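Ribonucleoside triphosphate reductase (Lactobacillus leichmannii, PDB 1L1L) reduces ribonucleoside triphosphates to deoxyribonucleotides as a monomeric, allosterically regulated class II enzyme that depends on a vitamin B12 cofactor. Local coordinates at residues S560-I572 and F620-T634. Residues are numbered along the deposited sequence; the frame is centred on the assembly and turned at random.
Sequences SEGMHFHYGAYLI and FASAGTVSIAEQFAT
The backbones of Phe565-Gly568 and Ala621-Ala623 run close together, 5.1 Å apart between Phe565 CA and Ala623 CA, and are tied by one direct hydrogen bond: Ala623 N donates to His566 O (2.7 Å), nearly straight at 168°. Ser622 CA lends the same oxygen a CA-H...O contact. Two waters complete the seam, one accepting from His566 N and donating to Ala621 O, the other accepting from Gly624 N and donating to Tyr567 O.

Phe565 is the main side chain here. With CG anti to its carbonyl carbon (chi1 -71°), the ring reaches toward Val626, whose CG2 sits over one face in a CH-pi contact, 4.0 Å from the ring centroid and 14° off the normal. Thr634 OG1 lies at the ring edge, while Ala621 packs CB against CD1. Glu630 OE2 approaches CZ obliquely and loosely, and is salt-bridged to Arg488.

Phe620 works the other flank. Its CE2 meets Ala569 CB at 3.6 Å, and CZ touches His566 CB at 3.9 Å; the side chains of His566 and Phe620 cross at roughly a right angle. The imidazole NE2 is hydrogen-bonded to Asp479 of helix 477-485, whose Leu482 also touches Phe620.

At the far end Met563, bent at chi3, lays CE on Thr634 CG2 (3.9 Å) and near Gln631 O. Thr634 OG1 is turned back to donate to Glu630 O, leaving CG2 to meet the terminal methyl of Met563.

Ser627 N-caps helix 628-641 by accepting from Glu630 N. The type II' turn Glu561-His564 and the loop that follows it into strand 570-578 thus pack on the lead-in and capped N-terminal turns of this helix, with helix 477-485 alongside.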
ATOM      1  N   SER A 560       1.622 -17.960   0.213  1.00 33.08           N
ATOM      2  CA  SER A 560       1.438 -17.460  -1.149  1.00 33.05           C
ATOM      3  C   SER A 560       0.830 -16.064  -0.931  1.00 33.13           C
ATOM      4  O   SER A 560       0.085 -15.852   0.028  1.00 32.46           O
ATOM      5  CB  SER A 560       0.488 -18.368  -1.954  1.00 33.28           C
ATOM      6  OG  SER A 560      -0.708 -18.676  -1.248  1.00 31.46           O
ATOM      7  N   GLU A 561       1.156 -15.116  -1.806  1.00 33.29           N
ATOM      8  CA  GLU A 561       0.682 -13.738  -1.661  1.00 33.95           C
ATOM      9  C   GLU A 561      -0.733 -13.489  -2.186  1.00 32.37           C
ATOM     10  O   GLU A 561      -1.005 -13.642  -3.379  1.00 32.68           O
ATOM     11  CB  GLU A 561       1.683 -12.806  -2.344  1.00 36.33           C
ATOM     12  CG  GLU A 561       3.112 -13.319  -2.198  1.00 40.17           C
ATOM     13  CD  GLU A 561       4.169 -12.254  -2.422  1.00 43.12           C
ATOM     14  OE1 GLU A 561       4.104 -11.563  -3.462  1.00 43.22           O
ATOM     15  OE2 GLU A 561       5.072 -12.117  -1.556  1.00 44.53           O
ATOM     16  N   GLY A 562      -1.626 -13.084  -1.287  1.00 30.55           N
ATOM     17  CA  GLY A 562      -3.001 -12.836  -1.671  1.00 30.70           C
ATOM     18  C   GLY A 562      -3.538 -14.054  -2.393  1.00 31.18           C
ATOM     19  O   GLY A 562      -3.432 -15.173  -1.874  1.00 31.45           O
ATOM     20  N   MET A 563      -4.096 -13.850  -3.587  1.00 29.97           N
ATOM     21  CA  MET A 563      -4.626 -14.948  -4.379  1.00 30.31           C
ATOM     22  C   MET A 563      -3.636 -15.430  -5.436  1.00 29.89           C
ATOM     23  O   MET A 563      -3.949 -16.326  -6.214  1.00 30.27           O
ATOM     24  CB  MET A 563      -5.920 -14.530  -5.078  1.00 31.20           C
ATOM     25  CG  MET A 563      -5.750 -13.370  -6.043  1.00 31.15           C
ATOM     26  SD  MET A 563      -7.086 -13.315  -7.248  1.00 32.83           S
ATOM     27  CE  MET A 563      -6.296 -14.118  -8.634  1.00 30.64           C
ATOM     28  N   HIS A 564      -2.446 -14.834  -5.464  1.00 29.61           N
ATOM     29  CA  HIS A 564      -1.416 -15.202  -6.438  1.00 30.21           C
ATOM     30  C   HIS A 564      -0.943 -16.656  -6.306  1.00 29.59           C
ATOM     31  O   HIS A 564      -1.027 -17.258  -5.239  1.00 28.48           O
ATOM     32  CB  HIS A 564      -0.185 -14.306  -6.283  1.00 31.37           C
ATOM     33  CG  HIS A 564      -0.409 -12.880  -6.676  1.00 33.86           C
ATOM     34  ND1 HIS A 564      -1.622 -12.413  -7.134  1.00 34.78           N
ATOM     35  CD2 HIS A 564       0.438 -11.826  -6.708  1.00 34.47           C
ATOM     36  CE1 HIS A 564      -1.511 -11.132  -7.435  1.00 35.15           C
ATOM     37  NE2 HIS A 564      -0.271 -10.752  -7.187  1.00 35.44           N
ATOM     38  N   PHE A 565      -0.427 -17.196  -7.402  1.00 29.05           N
ATOM     39  CA  PHE A 565       0.101 -18.552  -7.426  1.00 29.77           C
ATOM     40  C   PHE A 565       1.598 -18.431  -7.193  1.00 29.93           C
ATOM     41  O   PHE A 565       2.158 -17.338  -7.267  1.00 28.97           O
ATOM     42  CB  PHE A 565      -0.176 -19.201  -8.778  1.00 30.44           C
ATOM     43  CG  PHE A 565      -1.620 -19.536  -8.998  1.00 32.37           C
ATOM     44  CD1 PHE A 565      -2.144 -20.747  -8.536  1.00 33.38           C
ATOM     45  CD2 PHE A 565      -2.473 -18.635  -9.630  1.00 32.51           C
ATOM     46  CE1 PHE A 565      -3.494 -21.051  -8.700  1.00 32.96           C
ATOM     47  CE2 PHE A 565      -3.831 -18.933  -9.798  1.00 32.56           C
ATOM     48  CZ  PHE A 565      -4.339 -20.144  -9.333  1.00 33.29           C
ATOM     49  N   HIS A 566       2.253 -19.546  -6.903  1.00 30.33           N
ATOM     50  CA  HIS A 566       3.689 -19.526  -6.661  1.00 31.25           C
ATOM     51  C   HIS A 566       4.485 -19.403  -7.954  1.00 31.47           C
ATOM     52  O   HIS A 566       4.056 -19.879  -9.010  1.00 31.75           O
ATOM     53  CB  HIS A 566       4.099 -20.802  -5.931  1.00 31.00           C
ATOM     54  CG  HIS A 566       3.675 -20.837  -4.500  1.00 31.18           C
ATOM     55  ND1 HIS A 566       4.282 -20.071  -3.526  1.00 31.34           N
ATOM     56  CD2 HIS A 566       2.695 -21.534  -3.875  1.00 31.47           C
ATOM     57  CE1 HIS A 566       3.695 -20.296  -2.364  1.00 30.86           C
ATOM     58  NE2 HIS A 566       2.729 -21.179  -2.549  1.00 30.88           N
ATOM     59  N   TYR A 567       5.640 -18.757  -7.874  1.00 31.68           N
ATOM     60  CA  TYR A 567       6.485 -18.622  -9.046  1.00 32.87           C
ATOM     61  C   TYR A 567       6.961 -20.003  -9.493  1.00 32.63           C
ATOM     62  O   TYR A 567       7.156 -20.238 -10.683  1.00 31.39           O
ATOM     63  CB  TYR A 567       7.680 -17.715  -8.740  1.00 34.83           C
ATOM     64  CG  TYR A 567       8.621 -17.552  -9.907  1.00 37.39           C
ATOM     65  CD1 TYR A 567       9.704 -18.412 -10.081  1.00 38.97           C
ATOM     66  CD2 TYR A 567       8.406 -16.560 -10.862  1.00 39.05           C
ATOM     67  CE1 TYR A 567      10.548 -18.291 -11.177  1.00 39.92           C
ATOM     68  CE2 TYR A 567       9.243 -16.432 -11.959  1.00 40.47           C
ATOM     69  CZ  TYR A 567      10.312 -17.299 -12.110  1.00 40.89           C
ATOM     70  OH  TYR A 567      11.148 -17.167 -13.192  1.00 42.79           O
ATOM     71  N   GLY A 568       7.132 -20.914  -8.532  1.00 32.84           N
ATOM     72  CA  GLY A 568       7.580 -22.269  -8.841  1.00 33.67           C
ATOM     73  C   GLY A 568       7.469 -23.221  -7.654  1.00 34.36           C
ATOM     74  O   GLY A 568       7.458 -22.781  -6.510  1.00 34.06           O
ATOM     75  N   ALA A 569       7.400 -24.522  -7.921  1.00 34.48           N
ATOM     76  CA  ALA A 569       7.278 -25.539  -6.866  1.00 33.97           C
ATOM     77  C   ALA A 569       8.506 -25.584  -5.959  1.00 33.90           C
ATOM     78  O   ALA A 569       8.397 -25.566  -4.732  1.00 33.62           O
ATOM     79  CB  ALA A 569       7.061 -26.906  -7.496  1.00 33.73           C
ATOM     80  N   TYR A 570       9.673 -25.656  -6.583  1.00 33.85           N
ATOM     81  CA  TYR A 570      10.939 -25.689  -5.869  1.00 34.40           C
ATOM     82  C   TYR A 570      11.783 -24.572  -6.467  1.00 33.76           C
ATOM     83  O   TYR A 570      11.983 -24.517  -7.681  1.00 34.42           O
ATOM     84  CB  TYR A 570      11.626 -27.035  -6.080  1.00 35.66           C
ATOM     85  CG  TYR A 570      10.868 -28.199  -5.496  1.00 37.46           C
ATOM     86  CD1 TYR A 570      10.877 -28.443  -4.121  1.00 37.63           C
ATOM     87  CD2 TYR A 570      10.122 -29.048  -6.311  1.00 37.76           C
ATOM     88  CE1 TYR A 570      10.165 -29.503  -3.576  1.00 38.31           C
ATOM     89  CE2 TYR A 570       9.402 -30.111  -5.773  1.00 38.24           C
ATOM     90  CZ  TYR A 570       9.430 -30.332  -4.405  1.00 38.50           C
ATOM     91  OH  TYR A 570       8.712 -31.380  -3.865  1.00 40.28           O
ATOM     92  N   LEU A 571      12.281 -23.686  -5.618  1.00 33.35           N
ATOM     93  CA  LEU A 571      13.067 -22.568  -6.108  1.00 33.27           C
ATOM     94  C   LEU A 571      14.215 -22.188  -5.193  1.00 32.78           C
ATOM     95  O   LEU A 571      14.244 -22.550  -4.020  1.00 32.24           O
ATOM     96  CB  LEU A 571      12.183 -21.323  -6.231  1.00 33.79           C
ATOM     97  CG  LEU A 571      10.905 -21.281  -7.063  1.00 35.69           C
ATOM     98  CD1 LEU A 571      10.047 -20.128  -6.572  1.00 35.97           C
ATOM     99  CD2 LEU A 571      11.241 -21.115  -8.533  1.00 36.00           C
ATOM    100  N   ILE A 572      15.155 -21.442  -5.757  1.00 31.47           N
ATOM    101  CA  ILE A 572      16.250 -20.886  -4.987  1.00 31.29           C
ATOM    102  C   ILE A 572      15.860 -19.413  -4.989  1.00 31.43           C
ATOM    103  O   ILE A 572      15.856 -18.775  -6.048  1.00 31.72           O
ATOM    104  CB  ILE A 572      17.617 -20.995  -5.687  1.00 31.22           C
ATOM    105  CG1 ILE A 572      18.125 -22.437  -5.669  1.00 31.59           C
ATOM    106  CG2 ILE A 572      18.612 -20.066  -4.997  1.00 30.74           C
ATOM    107  CD1 ILE A 572      18.288 -23.030  -4.286  1.00 33.11           C
ATOM    108  N   PHE A 620      -0.847 -28.716  -8.560  1.00 39.39           N
ATOM    109  CA  PHE A 620      -0.025 -27.559  -8.241  1.00 38.26           C
ATOM    110  C   PHE A 620       0.181 -26.789  -9.531  1.00 38.48           C
ATOM    111  O   PHE A 620       0.512 -27.378 -10.560  1.00 38.18           O
ATOM    112  CB  PHE A 620       1.348 -27.979  -7.714  1.00 37.14           C
ATOM    113  CG  PHE A 620       2.253 -26.814  -7.417  1.00 35.71           C
ATOM    114  CD1 PHE A 620       2.138 -26.117  -6.221  1.00 34.87           C
ATOM    115  CD2 PHE A 620       3.169 -26.373  -8.364  1.00 34.32           C
ATOM    116  CE1 PHE A 620       2.920 -24.988  -5.971  1.00 34.68           C
ATOM    117  CE2 PHE A 620       3.956 -25.245  -8.131  1.00 33.72           C
ATOM    118  CZ  PHE A 620       3.832 -24.550  -6.933  1.00 32.80           C
ATOM    119  N   ALA A 621       0.004 -25.474  -9.475  1.00 38.32           N
ATOM    120  CA  ALA A 621       0.177 -24.649 -10.661  1.00 37.97           C
ATOM    121  C   ALA A 621       1.120 -23.489 -10.379  1.00 38.15           C
ATOM    122  O   ALA A 621       0.947 -22.770  -9.396  1.00 37.99           O
ATOM    123  CB  ALA A 621      -1.171 -24.120 -11.121  1.00 38.13           C
ATOM    124  N   SER A 622       2.126 -23.317 -11.233  1.00 38.22           N
ATOM    125  CA  SER A 622       3.070 -22.214 -11.068  1.00 38.22           C
ATOM    126  C   SER A 622       2.535 -21.042 -11.888  1.00 37.50           C
ATOM    127  O   SER A 622       1.921 -21.250 -12.934  1.00 37.60           O
ATOM    128  CB  SER A 622       4.460 -22.621 -11.555  1.00 38.96           C
ATOM    129  OG  SER A 622       4.416 -23.044 -12.904  1.00 41.61           O
ATOM    130  N   ALA A 623       2.774 -19.823 -11.412  1.00 35.98           N
ATOM    131  CA  ALA A 623       2.286 -18.609 -12.067  1.00 36.19           C
ATOM    132  C   ALA A 623       2.507 -18.580 -13.574  1.00 36.68           C
ATOM    133  O   ALA A 623       1.654 -18.102 -14.324  1.00 36.78           O
ATOM    134  CB  ALA A 623       2.921 -17.376 -11.423  1.00 35.69           C
ATOM    135  N   GLY A 624       3.645 -19.094 -14.017  1.00 36.71           N
ATOM    136  CA  GLY A 624       3.932 -19.097 -15.438  1.00 37.41           C
ATOM    137  C   GLY A 624       3.078 -20.050 -16.254  1.00 37.62           C
ATOM    138  O   GLY A 624       2.945 -19.876 -17.469  1.00 38.26           O
ATOM    139  N   THR A 625       2.483 -21.047 -15.603  1.00 36.81           N
ATOM    140  CA  THR A 625       1.674 -22.023 -16.323  1.00 36.45           C
ATOM    141  C   THR A 625       0.171 -21.818 -16.217  1.00 35.93           C
ATOM    142  O   THR A 625      -0.584 -22.450 -16.958  1.00 36.24           O
ATOM    143  CB  THR A 625       1.993 -23.472 -15.872  1.00 36.31           C
ATOM    144  OG1 THR A 625       1.498 -23.692 -14.544  1.00 36.49           O
ATOM    145  CG2 THR A 625       3.490 -23.717 -15.902  1.00 37.08           C
ATOM    146  N   VAL A 626      -0.271 -20.944 -15.313  1.00 34.61           N
ATOM    147  CA  VAL A 626      -1.707 -20.697 -15.151  1.00 34.29           C
ATOM    148  C   VAL A 626      -2.258 -19.828 -16.278  1.00 33.67           C
ATOM    149  O   VAL A 626      -1.794 -18.707 -16.503  1.00 34.06           O
ATOM    150  CB  VAL A 626      -2.011 -20.019 -13.805  1.00 34.62           C
ATOM    151  CG1 VAL A 626      -3.507 -19.805 -13.657  1.00 35.20           C
ATOM    152  CG2 VAL A 626      -1.493 -20.878 -12.672  1.00 33.85           C
ATOM    153  N   SER A 627      -3.258 -20.340 -16.984  1.00 32.93           N
ATOM    154  CA  SER A 627      -3.836 -19.599 -18.096  1.00 31.26           C
ATOM    155  C   SER A 627      -4.445 -18.270 -17.665  1.00 30.89           C
ATOM    156  O   SER A 627      -4.902 -18.113 -16.536  1.00 30.53           O
ATOM    157  CB  SER A 627      -4.905 -20.437 -18.794  1.00 31.77           C
ATOM    158  OG  SER A 627      -6.096 -20.450 -18.030  1.00 30.92           O
ATOM    159  N   ILE A 628      -4.462 -17.308 -18.581  1.00 31.28           N
ATOM    160  CA  ILE A 628      -5.035 -16.008 -18.265  1.00 30.36           C
ATOM    161  C   ILE A 628      -6.520 -16.193 -17.930  1.00 30.08           C
ATOM    162  O   ILE A 628      -7.041 -15.572 -17.011  1.00 29.92           O
ATOM    163  CB  ILE A 628      -4.850 -15.019 -19.447  1.00 30.18           C
ATOM    164  CG1 ILE A 628      -5.388 -13.638 -19.063  1.00 29.26           C
ATOM    165  CG2 ILE A 628      -5.517 -15.560 -20.706  1.00 30.08           C
ATOM    166  CD1 ILE A 628      -5.188 -12.581 -20.142  1.00 29.66           C
ATOM    167  N   ALA A 629      -7.194 -17.081 -18.655  1.00 29.81           N
ATOM    168  CA  ALA A 629      -8.612 -17.328 -18.404  1.00 29.51           C
ATOM    169  C   ALA A 629      -8.853 -17.798 -16.972  1.00 29.15           C
ATOM    170  O   ALA A 629      -9.811 -17.374 -16.318  1.00 28.59           O
ATOM    171  CB  ALA A 629      -9.152 -18.366 -19.386  1.00 30.20           C
ATOM    172  N   GLU A 630      -7.986 -18.675 -16.480  1.00 29.77           N
ATOM    173  CA  GLU A 630      -8.151 -19.176 -15.117  1.00 29.05           C
ATOM    174  C   GLU A 630      -7.868 -18.119 -14.057  1.00 28.53           C
ATOM    175  O   GLU A 630      -8.479 -18.124 -12.994  1.00 29.00           O
ATOM    176  CB  GLU A 630      -7.255 -20.392 -14.864  1.00 30.46           C
ATOM    177  CG  GLU A 630      -7.604 -21.073 -13.552  1.00 31.70           C
ATOM    178  CD  GLU A 630      -6.727 -22.267 -13.248  1.00 33.16           C
ATOM    179  OE1 GLU A 630      -6.215 -22.888 -14.208  1.00 33.74           O
ATOM    180  OE2 GLU A 630      -6.566 -22.587 -12.049  1.00 33.70           O
ATOM    181  N   GLN A 631      -6.926 -17.220 -14.326  1.00 27.33           N
ATOM    182  CA  GLN A 631      -6.619 -16.171 -13.365  1.00 26.83           C
ATOM    183  C   GLN A 631      -7.823 -15.238 -13.216  1.00 26.19           C
ATOM    184  O   GLN A 631      -8.166 -14.839 -12.109  1.00 25.80           O
ATOM    185  CB  GLN A 631      -5.371 -15.392 -13.807  1.00 27.49           C
ATOM    186  CG  GLN A 631      -4.100 -16.221 -13.737  1.00 27.69           C
ATOM    187  CD  GLN A 631      -2.848 -15.445 -14.107  1.00 28.12           C
ATOM    188  OE1 GLN A 631      -2.485 -14.470 -13.446  1.00 28.97           O
ATOM    189  NE2 GLN A 631      -2.175 -15.883 -15.159  1.00 28.38           N
ATOM    190  N   PHE A 632      -8.458 -14.880 -14.333  1.00 26.05           N
ATOM    191  CA  PHE A 632      -9.649 -14.028 -14.281  1.00 25.92           C
ATOM    192  C   PHE A 632     -10.731 -14.716 -13.439  1.00 26.69           C
ATOM    193  O   PHE A 632     -11.312 -14.108 -12.529  1.00 26.35           O
ATOM    194  CB  PHE A 632     -10.186 -13.780 -15.696  1.00 26.63           C
ATOM    195  CG  PHE A 632      -9.702 -12.504 -16.316  1.00 27.89           C
ATOM    196  CD1 PHE A 632     -10.411 -11.316 -16.138  1.00 28.31           C
ATOM    197  CD2 PHE A 632      -8.556 -12.489 -17.101  1.00 27.17           C
ATOM    198  CE1 PHE A 632      -9.983 -10.127 -16.746  1.00 29.73           C
ATOM    199  CE2 PHE A 632      -8.124 -11.307 -17.710  1.00 28.63           C
ATOM    200  CZ  PHE A 632      -8.839 -10.128 -17.534  1.00 27.83           C
ATOM    201  N   ALA A 633     -10.994 -15.991 -13.741  1.00 26.57           N
ATOM    202  CA  ALA A 633     -12.008 -16.752 -13.008  1.00 26.13           C
ATOM    203  C   ALA A 633     -11.712 -16.806 -11.516  1.00 26.45           C
ATOM    204  O   ALA A 633     -12.622 -16.705 -10.694  1.00 26.21           O
ATOM    205  CB  ALA A 633     -12.114 -18.175 -13.558  1.00 24.86           C
ATOM    206  N   THR A 634     -10.439 -16.953 -11.163  1.00 26.86           N
ATOM    207  CA  THR A 634     -10.069 -17.021  -9.753  1.00 27.33           C
ATOM    208  C   THR A 634     -10.339 -15.693  -9.047  1.00 28.05           C
ATOM    209  O   THR A 634     -10.882 -15.674  -7.943  1.00 27.55           O
ATOM    210  CB  THR A 634      -8.589 -17.408  -9.598  1.00 27.80           C
ATOM    211  OG1 THR A 634      -8.359 -18.658 -10.258  1.00 28.48           O
ATOM    212  CG2 THR A 634      -8.219 -17.530  -8.142  1.00 27.87           C
TER
HETATM  213  O   HOH W   1       0.808 -21.961  -6.698  1.00 40.65           O
HETATM  214  O   HOH W   2       6.015 -19.038 -12.970  1.00 39.12           O